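Local coordinates for protein branched-chain alpha-ketoacid decarboxylase (Lactococcus lactis, PDB 2VBF) that probably decarboxylates branched-chain and aromatic alpha-keto acids to aldehydes, using thiamine diphosphate and a magnesium ion as cofactors, at residues Tyr110-Thr124 with Leu176-Asp190. Residues are numbered along the deposited sequence; the frame is centred on the assembly and turned at random.
Sequences YAENLPVVEIVGSPT and LLKERKPVYINLPVD
Strands 116-122 and 183-188 run parallel, 28° apart in direction and 4.5 Å at closest approach, and are zipped by seven backbone hydrogen bonds from Val183 N to Val116 O through to Val189 N to Ser122 O. The register pairs the side chains of Val117 with Val183 and Ile119 with Ile185 on one face, where Gly121 pairs with Leu187 by backbone alone, and Glu118 with Tyr184 and Val120 with Asn186 on the other. On the first face Val117 straddles its neighbours: CG1, anti to the backbone N (chi1 -173°), meets Ile185 CD1 at 3.8 Å, while CG2 presses on Leu176 CD1 at 3.5 Å, tighter than usual for two methyl groups. Leu176 thereby lays the end of helix 165-179 against the strand, its CG 3.9 Å from Pro115 CB. On the second face Val120 CG2 touches Tyr184 CE1 at 3.7 Å; Tyr184 OH hydrogen-bonds Glu99, and the Glu118 carboxylate hydrogen-bonds Thr93. Farther along, Asn186 ND2 approaches Ser122 OG at 2.6 Å, unusually short and clearly bent, so its strength is doubtful.

At the other end, Asn113, the positive-phi residue of a Schellman motif closing helix 97-111, turns its amide to the second segment. Asn113 ND2 donates to Glu179 O almost straight (171°) on a lone pair, and Asn113 OD1 accepts from Lys181 NZ at 2.8 Å. The lysine CE lies over one face of the Tyr110 ring, but its ammonium is too distant for more than weak cation-pi attraction.

The two strands are neighbours in the N-terminal domain's six-stranded parallel sheet, 116-122 flanked by 89-94 and 183-188 by outermost strand 156-159. Backbone bonds set the register and apolar side chains fill one face, while the Asn113 amide, gripped at both ends, couples two helix termini where the strands begin.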
loop_
_atom_site.group_PDB
_atom_site.type_symbol
_atom_site.label_atom_id
_atom_site.label_comp_id
_atom_site.label_asym_id
_atom_site.label_seq_id
_atom_site.Cartn_x
_atom_site.Cartn_y
_atom_site.Cartn_z
ATOM N N TYR A 110 -10.713 1.083 10.699
ATOM C CA TYR A 110 -11.252 2.170 11.531
ATOM C C TYR A 110 -12.628 2.616 11.018
ATOM O O TYR A 110 -13.594 2.738 11.789
ATOM C CB TYR A 110 -10.283 3.364 11.587
ATOM C CG TYR A 110 -10.688 4.359 12.650
ATOM C CD1 TYR A 110 -10.223 4.229 13.946
ATOM C CD2 TYR A 110 -11.583 5.388 12.370
ATOM C CE1 TYR A 110 -10.619 5.118 14.950
ATOM C CE2 TYR A 110 -11.973 6.290 13.359
ATOM C CZ TYR A 110 -11.487 6.144 14.639
ATOM O OH TYR A 110 -11.882 7.039 15.616
ATOM N N ALA A 111 -12.714 2.856 9.716
ATOM C CA ALA A 111 -13.963 3.299 9.105
ATOM C C ALA A 111 -15.121 2.326 9.378
ATOM O O ALA A 111 -16.204 2.744 9.775
ATOM C CB ALA A 111 -13.772 3.520 7.599
ATOM N N GLU A 112 -14.888 1.031 9.160
ATOM C CA GLU A 112 -15.946 0.030 9.309
ATOM C C GLU A 112 -15.888 -0.671 10.668
ATOM O O GLU A 112 -16.621 -1.627 10.917
ATOM C CB GLU A 112 -15.917 -0.938 8.125
ATOM C CG GLU A 112 -16.027 -0.145 6.790
ATOM C CD GLU A 112 -16.641 -0.904 5.628
ATOM O OE1 GLU A 112 -17.005 -2.090 5.779
ATOM O OE2 GLU A 112 -16.740 -0.280 4.543
ATOM N N ASN A 113 -15.013 -0.175 11.545
ATOM C CA ASN A 113 -15.021 -0.525 12.971
ATOM C C ASN A 113 -14.686 -1.997 13.263
ATOM O O ASN A 113 -15.485 -2.712 13.888
ATOM C CB ASN A 113 -16.378 -0.132 13.593
ATOM C CG ASN A 113 -16.275 0.263 15.059
ATOM O OD1 ASN A 113 -16.581 1.404 15.417
ATOM N ND2 ASN A 113 -15.878 -0.675 15.916
ATOM N N LEU A 114 -13.511 -2.437 12.807
ATOM C CA LEU A 114 -13.021 -3.799 13.070
ATOM C C LEU A 114 -11.855 -3.821 14.059
ATOM O O LEU A 114 -10.942 -2.983 13.990
ATOM C CB LEU A 114 -12.601 -4.517 11.784
ATOM C CG LEU A 114 -13.727 -4.917 10.829
ATOM C CD1 LEU A 114 -14.915 -5.546 11.585
ATOM C CD2 LEU A 114 -14.179 -3.740 9.976
ATOM N N PRO A 115 -11.917 -4.759 15.023
ATOM C CA PRO A 115 -10.950 -4.851 16.107
ATOM C C PRO A 115 -9.638 -5.490 15.678
ATOM O O PRO A 115 -9.368 -6.663 15.973
ATOM C CB PRO A 115 -11.700 -5.658 17.174
ATOM C CG PRO A 115 -12.618 -6.500 16.405
ATOM C CD PRO A 115 -13.029 -5.710 15.188
ATOM N N VAL A 116 -8.813 -4.683 15.006
ATOM C CA VAL A 116 -7.505 -5.125 14.518
ATOM C C VAL A 116 -6.389 -4.436 15.303
ATOM O O VAL A 116 -6.371 -3.209 15.431
ATOM C CB VAL A 116 -7.337 -4.810 13.008
ATOM C CG1 VAL A 116 -5.954 -5.215 12.505
ATOM C CG2 VAL A 116 -8.447 -5.484 12.191
ATOM N N VAL A 117 -5.456 -5.235 15.816
ATOM C CA VAL A 117 -4.223 -4.731 16.419
ATOM C C VAL A 117 -3.086 -4.749 15.387
ATOM O O VAL A 117 -2.750 -5.805 14.852
ATOM C CB VAL A 117 -3.780 -5.624 17.611
ATOM C CG1 VAL A 117 -2.595 -5.000 18.323
ATOM C CG2 VAL A 117 -4.972 -5.857 18.562
ATOM N N GLU A 118 -2.493 -3.595 15.113
ATOM C CA GLU A 118 -1.236 -3.566 14.377
ATOM C C GLU A 118 -0.082 -3.422 15.345
ATOM O O GLU A 118 -0.073 -2.519 16.159
ATOM C CB GLU A 118 -1.188 -2.458 13.341
ATOM C CG GLU A 118 0.132 -2.500 12.555
ATOM C CD GLU A 118 0.160 -1.567 11.363
ATOM O OE1 GLU A 118 -0.831 -0.822 11.141
ATOM O OE2 GLU A 118 1.194 -1.596 10.663
ATOM N N ILE A 119 0.882 -4.333 15.244
ATOM C CA ILE A 119 2.107 -4.286 16.028
ATOM C C ILE A 119 3.211 -3.879 15.066
ATOM O O ILE A 119 3.378 -4.507 14.019
ATOM C CB ILE A 119 2.461 -5.660 16.633
ATOM C CG1 ILE A 119 1.324 -6.177 17.530
ATOM C CG2 ILE A 119 3.804 -5.591 17.382
ATOM C CD1 ILE A 119 1.409 -7.662 17.848
ATOM N N VAL A 120 3.938 -2.815 15.397
ATOM C CA VAL A 120 4.997 -2.301 14.545
ATOM C C VAL A 120 6.336 -2.474 15.262
ATOM O O VAL A 120 6.546 -1.897 16.326
ATOM C CB VAL A 120 4.780 -0.812 14.234
ATOM C CG1 VAL A 120 5.842 -0.319 13.238
ATOM C CG2 VAL A 120 3.373 -0.577 13.715
ATOM N N GLY A 121 7.204 -3.317 14.707
ATOM C CA GLY A 121 8.549 -3.483 15.222
ATOM C C GLY A 121 9.399 -2.270 14.894
ATOM O O GLY A 121 9.427 -1.830 13.752
ATOM N N SER A 122 10.073 -1.719 15.900
ATOM C CA SER A 122 10.846 -0.491 15.733
ATOM C C SER A 122 12.296 -0.671 16.201
ATOM O O SER A 122 12.626 -1.662 16.871
ATOM C CB SER A 122 10.165 0.685 16.464
ATOM O OG SER A 122 10.082 0.450 17.855
ATOM N N PRO A 123 13.169 0.266 15.828
ATOM C CA PRO A 123 14.580 0.163 16.258
ATOM C C PRO A 123 14.749 0.125 17.786
ATOM O O PRO A 123 13.849 0.520 18.527
ATOM C CB PRO A 123 15.220 1.413 15.671
ATOM C CG PRO A 123 14.321 1.852 14.575
ATOM C CD PRO A 123 12.942 1.450 14.974
ATOM N N THR A 124 15.901 -0.336 18.259
ATOM C CA THR A 124 16.125 -0.401 19.702
ATOM C C THR A 124 15.935 0.963 20.355
ATOM O O THR A 124 16.170 2.006 19.730
ATOM C CB THR A 124 17.551 -0.912 20.070
ATOM O OG1 THR A 124 18.532 0.009 19.582
ATOM C CG2 THR A 124 17.815 -2.294 19.500
ATOM N N LEU A 176 -9.375 -1.604 22.506
ATOM C CA LEU A 176 -9.870 -2.473 21.431
ATOM C C LEU A 176 -11.174 -3.159 21.852
ATOM O O LEU A 176 -12.151 -3.174 21.109
ATOM C CB LEU A 176 -8.816 -3.497 21.020
ATOM C CG LEU A 176 -9.257 -4.448 19.903
ATOM C CD1 LEU A 176 -8.187 -4.566 18.837
ATOM C CD2 LEU A 176 -9.654 -5.813 20.444
ATOM N N LEU A 177 -11.193 -3.694 23.065
ATOM C CA LEU A 177 -12.428 -4.337 23.609
ATOM C C LEU A 177 -13.604 -3.365 23.752
ATOM O O LEU A 177 -14.744 -3.718 23.432
ATOM C CB LEU A 177 -12.123 -5.028 24.939
ATOM C CG LEU A 177 -11.302 -6.308 24.778
ATOM C CD1 LEU A 177 -10.792 -6.807 26.126
ATOM C CD2 LEU A 177 -12.117 -7.383 24.067
ATOM N N LYS A 178 -13.324 -2.144 24.196
ATOM C CA LYS A 178 -14.373 -1.159 24.471
ATOM C C LYS A 178 -15.064 -0.678 23.196
ATOM O O LYS A 178 -16.295 -0.583 23.156
ATOM C CB LYS A 178 -13.792 0.043 25.219
ATOM C CG LYS A 178 -14.818 1.098 25.673
ATOM C CD LYS A 178 -14.251 2.516 25.524
ATOM C CE LYS A 178 -15.219 3.596 26.011
ATOM N NZ LYS A 178 -15.360 3.605 27.499
ATOM N N GLU A 179 -14.272 -0.355 22.175
ATOM C CA GLU A 179 -14.778 0.312 20.966
ATOM C C GLU A 179 -14.802 -0.588 19.727
ATOM O O GLU A 179 -15.469 -0.257 18.755
ATOM C CB GLU A 179 -13.906 1.526 20.621
ATOM C CG GLU A 179 -13.874 2.661 21.628
ATOM C CD GLU A 179 -13.124 3.879 21.091
ATOM O OE1 GLU A 179 -13.521 4.424 20.027
ATOM O OE2 GLU A 179 -12.131 4.292 21.727
ATOM N N ARG A 180 -14.054 -1.694 19.773
ATOM C CA ARG A 180 -13.837 -2.611 18.648
ATOM C C ARG A 180 -13.275 -1.942 17.380
ATOM O O ARG A 180 -13.481 -2.432 16.267
ATOM C CB ARG A 180 -15.096 -3.431 18.356
ATOM C CG ARG A 180 -15.635 -4.195 19.562
ATOM C CD ARG A 180 -14.704 -5.294 20.063
ATOM N NE ARG A 180 -15.019 -5.602 21.459
ATOM C CZ ARG A 180 -15.768 -6.615 21.877
ATOM N NH1 ARG A 180 -16.272 -7.495 21.024
ATOM N NH2 ARG A 180 -16.009 -6.748 23.181
ATOM N N LYS A 181 -12.531 -0.859 17.586
ATOM C CA LYS A 181 -11.798 -0.154 16.531
ATOM C C LYS A 181 -10.306 -0.536 16.615
ATOM O O LYS A 181 -9.841 -1.049 17.638
ATOM C CB LYS A 181 -11.952 1.363 16.674
ATOM C CG LYS A 181 -13.329 1.926 16.368
ATOM C CD LYS A 181 -13.383 3.407 16.764
ATOM C CE LYS A 181 -14.526 4.142 16.060
ATOM N NZ LYS A 181 -15.843 3.794 16.676
ATOM N N PRO A 182 -9.555 -0.325 15.516
ATOM C CA PRO A 182 -8.143 -0.723 15.527
ATOM C C PRO A 182 -7.285 0.032 16.538
ATOM O O PRO A 182 -7.539 1.194 16.857
ATOM C CB PRO A 182 -7.663 -0.469 14.090
ATOM C CG PRO A 182 -8.714 0.324 13.446
ATOM C CD PRO A 182 -9.977 0.211 14.218
ATOM N N VAL A 183 -6.260 -0.657 17.023
ATOM C CA VAL A 183 -5.265 -0.050 17.882
ATOM C C VAL A 183 -3.881 -0.407 17.369
ATOM O O VAL A 183 -3.723 -1.272 16.498
ATOM C CB VAL A 183 -5.433 -0.475 19.344
ATOM C CG1 VAL A 183 -6.826 -0.059 19.833
ATOM C CG2 VAL A 183 -5.208 -1.984 19.502
ATOM N N TYR A 184 -2.888 0.260 17.938
ATOM C CA TYR A 184 -1.533 0.322 17.382
ATOM C C TYR A 184 -0.508 0.230 18.515
ATOM O O TYR A 184 -0.584 0.977 19.489
ATOM C CB TYR A 184 -1.424 1.633 16.618
ATOM C CG TYR A 184 -0.073 2.054 16.060
ATOM C CD1 TYR A 184 0.157 2.039 14.683
ATOM C CD2 TYR A 184 0.925 2.580 16.875
ATOM C CE1 TYR A 184 1.363 2.494 14.150
ATOM C CE2 TYR A 184 2.126 3.045 16.347
ATOM C CZ TYR A 184 2.345 2.984 14.986
ATOM O OH TYR A 184 3.525 3.451 14.446
ATOM N N ILE A 185 0.446 -0.687 18.358
ATOM C CA ILE A 185 1.484 -0.958 19.351
ATOM C C ILE A 185 2.826 -0.916 18.654
ATOM O O ILE A 185 3.087 -1.735 17.781
ATOM C CB ILE A 185 1.281 -2.340 20.024
ATOM C CG1 ILE A 185 -0.073 -2.391 20.751
ATOM C CG2 ILE A 185 2.441 -2.666 20.960
ATOM C CD1 ILE A 185 -0.459 -3.776 21.270
ATOM N N ASN A 186 3.646 0.074 19.008
ATOM C CA ASN A 186 5.011 0.184 18.506
ATOM C C ASN A 186 5.897 -0.524 19.529
ATOM O O ASN A 186 5.925 -0.147 20.701
ATOM C CB ASN A 186 5.381 1.659 18.257
ATOM C CG ASN A 186 6.848 1.873 17.914
ATOM O OD1 ASN A 186 7.187 2.632 16.984
ATOM N ND2 ASN A 186 7.724 1.258 18.678
ATOM N N LEU A 187 6.602 -1.562 19.066
ATOM C CA LEU A 187 7.389 -2.456 19.915
ATOM C C LEU A 187 8.879 -2.420 19.544
ATOM O O LEU A 187 9.302 -3.073 18.578
ATOM C CB LEU A 187 6.867 -3.879 19.741
ATOM C CG LEU A 187 7.529 -5.026 20.517
ATOM C CD1 LEU A 187 7.290 -4.845 21.996
ATOM C CD2 LEU A 187 6.960 -6.350 20.070
ATOM N N PRO A 188 9.683 -1.644 20.278
ATOM C CA PRO A 188 11.130 -1.663 20.009
ATOM C C PRO A 188 11.737 -3.055 20.218
ATOM O O PRO A 188 11.271 -3.802 21.070
ATOM C CB PRO A 188 11.679 -0.649 21.017
ATOM C CG PRO A 188 10.483 0.274 21.294
ATOM C CD PRO A 188 9.329 -0.674 21.332
ATOM N N VAL A 189 12.756 -3.399 19.440
ATOM C CA VAL A 189 13.408 -4.725 19.571
ATOM C C VAL A 189 13.779 -5.123 21.004
ATOM O O VAL A 189 13.376 -6.194 21.477
ATOM C CB VAL A 189 14.658 -4.811 18.709
ATOM C CG1 VAL A 189 15.337 -6.174 18.912
ATOM C CG2 VAL A 189 14.280 -4.593 17.247
ATOM N N ASP A 190 14.551 -4.284 21.683
ATOM C CA ASP A 190 14.978 -4.566 23.064
ATOM C C ASP A 190 13.804 -4.676 24.048
ATOM O O ASP A 190 13.904 -5.334 25.085
ATOM C CB ASP A 190 15.993 -3.506 23.561
ATOM C CG ASP A 190 15.426 -2.105 23.562
ATOM O OD1 ASP A 190 15.554 -1.407 24.597
ATOM O OD2 ASP A 190 14.844 -1.706 22.522
HETATM O O HOH W 1 -11.548 6.184 18.374
#